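TLR1789 protein (Thermosynechococcus elongatus, PDB 2X8X) probably takes part in outer-membrane protein assembly as a cyanobacterial Omp85, related to chloroplast Toc75, through the N-terminal POTRA domains present in this fragment. Local coordinates at residues A[130-134]-A[148-152]. Residues are numbered along the deposited sequence; the frame is centred on the assembly and turned at random.
Sequences LGQVV and QVAEG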
loop_
_atom_site.group_PDB
_atom_site.type_symbol
_atom_site.label_atom_id
_atom_site.label_comp_id
_atom_site.label_asym_id
_atom_site.label_seq_id
_atom_site.Cartn_x
_atom_site.Cartn_y
_atom_site.Cartn_z
ATOM N N LEU A 130 0.535 10.178 8.574
ATOM C CA LEU A 130 1.505 9.933 7.479
ATOM C C LEU A 130 1.619 8.435 7.118
ATOM O O LEU A 130 2.206 8.101 6.121
ATOM C CB LEU A 130 2.916 10.445 7.845
ATOM C CG LEU A 130 3.098 11.954 8.092
ATOM C CD1 LEU A 130 4.573 12.217 8.424
ATOM C CD2 LEU A 130 2.653 12.871 6.889
ATOM N N GLY A 131 1.126 7.561 7.970
ATOM C CA GLY A 131 1.453 6.155 7.868
ATOM C C GLY A 131 0.844 5.468 6.656
ATOM O O GLY A 131 -0.336 5.699 6.358
ATOM N N GLN A 132 1.570 4.586 5.969
ATOM C CA GLN A 132 0.900 3.896 4.825
ATOM C C GLN A 132 1.857 2.804 4.408
ATOM O O GLN A 132 3.054 2.891 4.739
ATOM C CB GLN A 132 0.732 4.834 3.618
ATOM C CG GLN A 132 2.122 5.317 3.136
ATOM C CD GLN A 132 2.053 6.272 1.898
ATOM O OE1 GLN A 132 1.021 6.417 1.274
ATOM N NE2 GLN A 132 3.160 6.930 1.584
ATOM N N VAL A 133 1.335 1.843 3.633
ATOM C CA VAL A 133 2.129 0.801 2.966
ATOM C C VAL A 133 2.841 1.483 1.833
ATOM O O VAL A 133 2.256 2.372 1.202
ATOM C CB VAL A 133 1.191 -0.314 2.451
ATOM C CG1 VAL A 133 1.916 -1.364 1.585
ATOM C CG2 VAL A 133 0.584 -1.013 3.648
ATOM N N VAL A 134 4.104 1.125 1.593
ATOM C CA VAL A 134 4.897 1.686 0.519
ATOM C C VAL A 134 5.521 0.570 -0.316
ATOM O O VAL A 134 5.766 -0.580 0.173
ATOM C CB VAL A 134 6.075 2.617 1.053
ATOM C CG1 VAL A 134 5.523 3.825 1.760
ATOM C CG2 VAL A 134 6.938 1.890 2.031
ATOM N N GLN A 148 6.099 -3.347 3.087
ATOM C CA GLN A 148 6.808 -2.304 3.812
ATOM C C GLN A 148 5.800 -1.298 4.205
ATOM O O GLN A 148 4.877 -1.030 3.409
ATOM C CB GLN A 148 7.785 -1.610 2.875
ATOM C CG GLN A 148 8.806 -2.551 2.257
ATOM C CD GLN A 148 9.756 -1.802 1.289
ATOM O OE1 GLN A 148 9.854 -2.171 0.132
ATOM N NE2 GLN A 148 10.340 -0.712 1.730
ATOM N N VAL A 149 5.928 -0.735 5.409
ATOM C CA VAL A 149 5.220 0.491 5.771
ATOM C C VAL A 149 6.236 1.602 6.127
ATOM O O VAL A 149 7.383 1.320 6.514
ATOM C CB VAL A 149 4.298 0.279 6.922
ATOM C CG1 VAL A 149 3.183 -0.745 6.551
ATOM C CG2 VAL A 149 5.121 -0.231 8.068
ATOM N N ALA A 150 5.793 2.832 5.921
ATOM C CA ALA A 150 6.448 4.030 6.443
ATOM C C ALA A 150 5.386 4.671 7.289
ATOM O O ALA A 150 4.425 5.212 6.757
ATOM C CB ALA A 150 6.817 4.932 5.337
ATOM N N GLU A 151 5.579 4.614 8.597
ATOM C CA GLU A 151 4.552 4.984 9.535
ATOM C C GLU A 151 4.571 6.483 9.828
ATOM O O GLU A 151 3.575 7.004 10.294
ATOM C CB GLU A 151 4.805 4.237 10.825
ATOM C CG GLU A 151 4.713 2.716 10.602
ATOM C CD GLU A 151 4.454 1.990 11.885
ATOM O OE1 GLU A 151 4.819 2.522 12.955
ATOM O OE2 GLU A 151 3.868 0.915 11.831
ATOM N N GLY A 152 5.685 7.160 9.544
ATOM C CA GLY A 152 5.806 8.611 9.835
ATOM C C GLY A 152 6.608 8.849 11.119
ATOM O O GLY A 152 6.207 9.605 11.993
HETATM O O HOH W 1 1.881 9.235 10.952
HETATM O O HOH W 2 4.610 7.636 5.433
HETATM O O HOH W 3 5.035 -3.205 0.321
#
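Three direct backbone hydrogen bonds join strands 132-139 and 144-150 at the open end of their hairpin, away from its turn. Gln132 and Ala150 form an antiparallel hydrogen-bonded pair, with Gln132 N to Ala150 O and Ala150 N to Gln132 O both 3.0 Å; farther along, Val134 N reaches Gln148 O at 2.9 Å. Two waters continue the pairing at Leu130, linking its N to Glu151 O and its O to Ala150 O; a third wedges between Val134 O and Gln148 N, 4.0 Å apart. Among apolar contacts, Val134 CG1 meets Ala150 CB at 4.0 Å on a shared face. Val133 and Val149 diverge, yet Val133 CG2 lies 3.9 Å from Val149 CG1; they pack on helix 109-125 of the middle POTRA domain. Gly152 has positive phi, and a CB there would also clash with Leu130 CB. Glu151's CA-to-CB bond points away, its carboxylate hydrogen-bonded to Tyr123 OH and backbone N of Gln88, Val89 and Leu90. Water thus bridges wide gaps and supplies protons between facing carbonyls.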